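Long-range contact in beta-L-arabinobiosidase (Bacteroides thetaiotaomicron, PDB 5MQR), which probably acts as a glycoside hydrolase on plant pectin, as a beta-L-arabinobiosidase, with a sialidase-like beta-propeller in its N-terminal half: residues I355-Y367 and F577-L590. Numbering follows the deposited sequence.
Sequences ITPMRYGGNYKSY and FPTVDTPADQTYDL
Q586 reaches between Y367 and M358 and bonds to both. The Y367 hydroxyl donates to OE1 at 2.6 Å, in the carbonyl plane and on a lone pair, while NE2 gives one hydrogen to M358 O at 3.0 Å, nearly straight (168°) but from above that carbonyl's plane, and the other to Y588 O of its own loop. With CG anti to the backbone N (chi1 -169°) and the chain extended beyond it, the amide reaches this buried spot; glutamine suits it, offering acceptor and donors together, and a water links OE1 to M358 O. A leucine here would probably leave the Y367 hydroxyl and M358 O without their amide partner and loosen the hold on the ring. SE of M358, present as selenomethionine, lies against Q586 CB at 3.8 Å, the two side chains running past each other in opposite directions.

Around the Y367 ring, P578 CB lies over one face, offset toward the rim, F577 turns its edge to the ring in an offset edge-to-face pair (planes at 85°), and T582 CG2 touches CE2 at 3.7 Å. I355 CD1 packs on CG of P578, the proline that follows a cis peptide bond.

Farther along, backbone bonds join the loops: L590 N to R359 O and G362 N to Q586 O. Glycine suits position 361, since a CB would point into the backbone of Q586–Y588; G361 N donates to D589 OD1 at 2.9 Å. The other carboxylate oxygen of D589 lies at the edge of the Y360 ring and pairs with R61. L590 CD1 rests on P357 CB. Behind them, K365 NZ bonds Y360 O and pairs with E396, and R359 pairs with D397.

The loop between strands 349-350 and 387-393 thus meets that between 564-570 and 600-610, consistent with a loop-to-loop seam between BNR-repeat-like and sialidase-like CBM parts.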
loop_
_atom_site.group_PDB
_atom_site.type_symbol
_atom_site.label_atom_id
_atom_site.label_comp_id
_atom_site.label_asym_id
_atom_site.label_seq_id
_atom_site.Cartn_x
_atom_site.Cartn_y
_atom_site.Cartn_z
ATOM N N ILE A 355 8.559 -22.209 -16.200
ATOM C CA ILE A 355 8.040 -23.383 -16.873
ATOM C C ILE A 355 9.114 -24.466 -16.802
ATOM O O ILE A 355 10.100 -24.444 -17.565
ATOM C CB ILE A 355 7.644 -23.135 -18.350
ATOM C CG1 ILE A 355 6.654 -21.972 -18.497
ATOM C CG2 ILE A 355 7.053 -24.409 -18.974
ATOM C CD1 ILE A 355 6.345 -21.614 -19.941
ATOM N N THR A 356 8.915 -25.406 -15.883
ATOM C CA THR A 356 9.633 -26.667 -15.882
ATOM C C THR A 356 9.541 -27.263 -17.301
ATOM O O THR A 356 8.473 -27.198 -17.915
ATOM C CB THR A 356 8.985 -27.649 -14.883
ATOM O OG1 THR A 356 8.754 -26.985 -13.630
ATOM C CG2 THR A 356 9.876 -28.846 -14.645
ATOM N N PRO A 357 10.647 -27.802 -17.844
ATOM C CA PRO A 357 10.502 -28.554 -19.093
ATOM C C PRO A 357 9.595 -29.790 -18.890
ATOM O O PRO A 357 9.675 -30.423 -17.841
ATOM C CB PRO A 357 11.934 -28.980 -19.442
ATOM C CG PRO A 357 12.831 -28.422 -18.414
ATOM C CD PRO A 357 11.998 -27.916 -17.280
HETATM N N MSE A 358 8.718 -30.100 -19.872
HETATM C CA MSE A 358 7.928 -31.321 -19.807
HETATM C C MSE A 358 8.856 -32.483 -20.067
HETATM O O MSE A 358 9.446 -32.593 -21.135
HETATM C CB MSE A 358 6.825 -31.310 -20.851
HETATM C CG MSE A 358 5.875 -32.513 -20.753
HETATM SE SE MSE A 358 4.682 -32.528 -22.320
HETATM C CE MSE A 358 3.766 -30.800 -22.122
ATOM N N ARG A 359 9.021 -33.347 -19.095
ATOM C CA ARG A 359 9.906 -34.496 -19.081
ATOM C C ARG A 359 9.327 -35.686 -19.820
ATOM O O ARG A 359 10.078 -36.420 -20.461
ATOM C CB ARG A 359 10.290 -34.846 -17.647
ATOM C CG ARG A 359 11.002 -33.677 -16.951
ATOM C CD ARG A 359 11.429 -33.976 -15.526
ATOM N NE ARG A 359 10.384 -34.482 -14.649
ATOM C CZ ARG A 359 9.409 -33.757 -14.101
ATOM N NH1 ARG A 359 9.261 -32.460 -14.380
ATOM N NH2 ARG A 359 8.555 -34.347 -13.286
ATOM N N TYR A 360 8.002 -35.851 -19.767
ATOM C CA TYR A 360 7.342 -36.993 -20.355
ATOM C C TYR A 360 6.324 -36.530 -21.370
ATOM O O TYR A 360 5.367 -35.833 -21.017
ATOM C CB TYR A 360 6.668 -37.836 -19.261
ATOM C CG TYR A 360 7.628 -38.330 -18.225
ATOM C CD1 TYR A 360 8.446 -39.446 -18.455
ATOM C CD2 TYR A 360 7.743 -37.681 -17.012
ATOM C CE1 TYR A 360 9.336 -39.906 -17.480
ATOM C CE2 TYR A 360 8.625 -38.121 -16.036
ATOM C CZ TYR A 360 9.420 -39.228 -16.269
ATOM O OH TYR A 360 10.291 -39.603 -15.265
ATOM N N GLY A 361 6.530 -36.926 -22.629
ATOM C CA GLY A 361 5.568 -36.686 -23.685
ATOM C C GLY A 361 4.250 -37.370 -23.382
ATOM O O GLY A 361 4.170 -38.255 -22.515
ATOM N N GLY A 362 3.213 -36.942 -24.083
ATOM C CA GLY A 362 1.886 -37.504 -23.898
ATOM C C GLY A 362 0.734 -36.748 -24.565
ATOM O O GLY A 362 0.770 -35.512 -24.716
ATOM N N ASN A 363 -0.285 -37.522 -24.948
ATOM C CA ASN A 363 -1.516 -37.042 -25.602
ATOM C C ASN A 363 -2.086 -35.820 -24.864
ATOM O O ASN A 363 -2.373 -35.906 -23.658
ATOM C CB ASN A 363 -2.553 -38.197 -25.615
ATOM C CG ASN A 363 -3.716 -37.983 -26.593
ATOM O OD1 ASN A 363 -3.656 -37.129 -27.476
ATOM N ND2 ASN A 363 -4.781 -38.801 -26.444
ATOM N N TYR A 364 -2.228 -34.700 -25.567
ATOM C CA TYR A 364 -2.851 -33.453 -25.082
ATOM C C TYR A 364 -2.166 -32.741 -23.924
ATOM O O TYR A 364 -2.699 -31.726 -23.431
ATOM C CB TYR A 364 -4.369 -33.621 -24.815
ATOM C CG TYR A 364 -5.151 -34.157 -26.020
ATOM C CD1 TYR A 364 -5.192 -33.466 -27.238
ATOM C CD2 TYR A 364 -5.826 -35.377 -25.935
ATOM C CE1 TYR A 364 -5.897 -33.980 -28.332
ATOM C CE2 TYR A 364 -6.523 -35.902 -27.012
ATOM C CZ TYR A 364 -6.567 -35.211 -28.206
ATOM O OH TYR A 364 -7.274 -35.795 -29.242
ATOM N N LYS A 365 -0.976 -33.214 -23.529
ATOM C CA LYS A 365 -0.155 -32.475 -22.572
ATOM C C LYS A 365 0.353 -31.202 -23.242
ATOM O O LYS A 365 0.899 -31.259 -24.346
ATOM C CB LYS A 365 0.997 -33.340 -22.058
ATOM C CG LYS A 365 0.515 -34.497 -21.186
ATOM C CD LYS A 365 1.638 -35.346 -20.635
ATOM C CE LYS A 365 2.495 -34.598 -19.636
ATOM N NZ LYS A 365 3.479 -35.512 -19.035
ATOM N N SER A 366 0.116 -30.056 -22.603
ATOM C CA SER A 366 0.579 -28.768 -23.116
ATOM C C SER A 366 1.423 -28.009 -22.086
ATOM O O SER A 366 1.326 -28.255 -20.894
ATOM C CB SER A 366 -0.614 -27.941 -23.572
ATOM O OG SER A 366 -1.525 -27.840 -22.523
ATOM N N TYR A 367 2.255 -27.093 -22.559
ATOM C CA TYR A 367 3.283 -26.476 -21.726
ATOM C C TYR A 367 2.742 -25.406 -20.793
ATOM O O TYR A 367 1.977 -24.558 -21.225
ATOM C CB TYR A 367 4.382 -25.830 -22.581
ATOM C CG TYR A 367 5.078 -26.821 -23.463
ATOM C CD1 TYR A 367 5.971 -27.754 -22.917
ATOM C CD2 TYR A 367 4.836 -26.860 -24.828
ATOM C CE1 TYR A 367 6.606 -28.699 -23.718
ATOM C CE2 TYR A 367 5.468 -27.802 -25.641
ATOM C CZ TYR A 367 6.350 -28.712 -25.073
ATOM O OH TYR A 367 6.971 -29.621 -25.870
ATOM N N PHE A 577 13.167 -22.370 -24.084
ATOM C CA PHE A 577 12.099 -23.316 -24.403
ATOM C C PHE A 577 11.092 -23.401 -23.237
ATOM O O PHE A 577 11.524 -23.447 -22.092
ATOM C CB PHE A 577 12.726 -24.716 -24.644
ATOM C CG PHE A 577 11.732 -25.787 -25.027
ATOM C CD1 PHE A 577 10.988 -26.444 -24.064
ATOM C CD2 PHE A 577 11.561 -26.155 -26.366
ATOM C CE1 PHE A 577 10.084 -27.438 -24.412
ATOM C CE2 PHE A 577 10.648 -27.160 -26.727
ATOM C CZ PHE A 577 9.905 -27.789 -25.746
ATOM N N PRO A 578 9.772 -23.425 -23.490
ATOM C CA PRO A 578 9.120 -23.255 -24.801
ATOM C C PRO A 578 8.907 -21.792 -25.225
ATOM O O PRO A 578 8.788 -20.904 -24.387
ATOM C CB PRO A 578 7.747 -23.871 -24.573
ATOM C CG PRO A 578 7.480 -23.588 -23.141
ATOM C CD PRO A 578 8.803 -23.788 -22.451
ATOM N N THR A 579 8.815 -21.570 -26.529
ATOM C CA THR A 579 8.542 -20.254 -27.081
ATOM C C THR A 579 7.145 -20.281 -27.700
ATOM O O THR A 579 6.482 -21.339 -27.740
ATOM C CB THR A 579 9.594 -19.869 -28.158
ATOM O OG1 THR A 579 9.351 -20.623 -29.346
ATOM C CG2 THR A 579 11.049 -20.146 -27.650
ATOM N N VAL A 580 6.725 -19.110 -28.205
ATOM C CA VAL A 580 5.507 -18.988 -29.016
ATOM C C VAL A 580 5.561 -19.793 -30.319
ATOM O O VAL A 580 4.508 -20.082 -30.882
ATOM C CB VAL A 580 5.111 -17.522 -29.343
ATOM C CG1 VAL A 580 4.839 -16.736 -28.070
ATOM C CG2 VAL A 580 6.145 -16.798 -30.207
ATOM N N ASP A 581 6.766 -20.168 -30.776
ATOM C CA ASP A 581 6.939 -21.023 -31.963
ATOM C C ASP A 581 7.102 -22.546 -31.711
ATOM O O ASP A 581 7.128 -23.344 -32.649
ATOM C CB ASP A 581 8.099 -20.465 -32.814
ATOM C CG ASP A 581 7.815 -19.042 -33.291
ATOM O OD1 ASP A 581 6.751 -18.835 -33.922
ATOM O OD2 ASP A 581 8.614 -18.119 -33.000
ATOM N N THR A 582 7.195 -22.952 -30.457
ATOM C CA THR A 582 7.258 -24.365 -30.111
ATOM C C THR A 582 5.965 -25.106 -30.504
ATOM O O THR A 582 4.862 -24.626 -30.210
ATOM C CB THR A 582 7.463 -24.520 -28.598
ATOM O OG1 THR A 582 8.682 -23.869 -28.210
ATOM C CG2 THR A 582 7.478 -25.993 -28.180
ATOM N N PRO A 583 6.093 -26.291 -31.146
ATOM C CA PRO A 583 4.898 -27.067 -31.420
ATOM C C PRO A 583 4.065 -27.407 -30.168
ATOM O O PRO A 583 4.594 -27.569 -29.074
ATOM C CB PRO A 583 5.450 -28.351 -32.072
ATOM C CG PRO A 583 6.787 -27.978 -32.598
ATOM C CD PRO A 583 7.309 -26.986 -31.616
ATOM N N ALA A 584 2.761 -27.500 -30.357
ATOM C CA ALA A 584 1.818 -27.718 -29.247
ATOM C C ALA A 584 1.980 -29.083 -28.559
ATOM O O ALA A 584 1.766 -29.188 -27.361
ATOM C CB ALA A 584 0.388 -27.579 -29.758
ATOM N N ASP A 585 2.343 -30.105 -29.334
ATOM C CA ASP A 585 2.326 -31.486 -28.890
ATOM C C ASP A 585 3.753 -31.988 -28.682
ATOM O O ASP A 585 4.646 -31.688 -29.476
ATOM C CB ASP A 585 1.597 -32.367 -29.922
ATOM C CG ASP A 585 0.179 -31.878 -30.199
ATOM O OD1 ASP A 585 -0.572 -31.645 -29.216
ATOM O OD2 ASP A 585 -0.162 -31.655 -31.383
ATOM N N GLN A 586 3.945 -32.739 -27.601
ATOM C CA GLN A 586 5.226 -33.350 -27.291
ATOM C C GLN A 586 5.019 -34.849 -27.220
ATOM O O GLN A 586 4.317 -35.340 -26.338
ATOM C CB GLN A 586 5.813 -32.830 -25.972
ATOM C CG GLN A 586 7.247 -33.271 -25.786
ATOM C CD GLN A 586 7.912 -32.724 -24.540
ATOM O OE1 GLN A 586 8.048 -31.508 -24.363
ATOM N NE2 GLN A 586 8.378 -33.626 -23.687
ATOM N N THR A 587 5.614 -35.556 -28.177
ATOM C CA THR A 587 5.552 -37.007 -28.231
ATOM C C THR A 587 6.814 -37.674 -27.685
ATOM O O THR A 587 6.862 -38.878 -27.614
ATOM C CB THR A 587 5.318 -37.479 -29.688
ATOM O OG1 THR A 587 6.262 -36.832 -30.565
ATOM C CG2 THR A 587 3.901 -37.129 -30.130
ATOM N N TYR A 588 7.828 -36.925 -27.285
ATOM C CA TYR A 588 9.103 -37.534 -26.851
ATOM C C TYR A 588 9.231 -37.364 -25.338
ATOM O O TYR A 588 8.583 -36.498 -24.752
ATOM C CB TYR A 588 10.310 -36.900 -27.594
ATOM C CG TYR A 588 10.352 -35.376 -27.546
ATOM C CD1 TYR A 588 10.898 -34.724 -26.462
ATOM C CD2 TYR A 588 9.839 -34.592 -28.594
ATOM C CE1 TYR A 588 10.952 -33.345 -26.401
ATOM C CE2 TYR A 588 9.889 -33.184 -28.544
ATOM C CZ TYR A 588 10.450 -32.573 -27.437
ATOM O OH TYR A 588 10.518 -31.182 -27.305
ATOM N N ASP A 589 10.039 -38.211 -24.715
ATOM C CA ASP A 589 10.502 -37.972 -23.369
ATOM C C ASP A 589 11.873 -37.331 -23.475
ATOM O O ASP A 589 12.607 -37.566 -24.420
ATOM C CB ASP A 589 10.576 -39.266 -22.540
ATOM C CG ASP A 589 9.193 -39.927 -22.303
ATOM O OD1 ASP A 589 8.154 -39.311 -22.652
ATOM O OD2 ASP A 589 9.147 -41.066 -21.764
ATOM N N LEU A 590 12.203 -36.492 -22.508
ATOM C CA LEU A 590 13.549 -35.956 -22.416
ATOM C C LEU A 590 14.525 -37.070 -21.969
ATOM O O LEU A 590 14.147 -37.958 -21.182
ATOM C CB LEU A 590 13.614 -34.786 -21.439
ATOM C CG LEU A 590 12.754 -33.560 -21.774
ATOM C CD1 LEU A 590 12.940 -32.529 -20.678
ATOM C CD2 LEU A 590 13.093 -33.008 -23.157
HETATM O O HOH W 1 11.183 -25.511 -20.098
HETATM O O HOH W 2 10.095 -30.475 -22.740
HETATM O O HOH W 3 5.818 -40.372 -21.974
HETATM O O HOH W 4 1.651 -33.219 -26.001
HETATM O O HOH W 5 -0.391 -33.862 -27.623
HETATM O O HOH W 6 6.707 -29.435 -28.528
#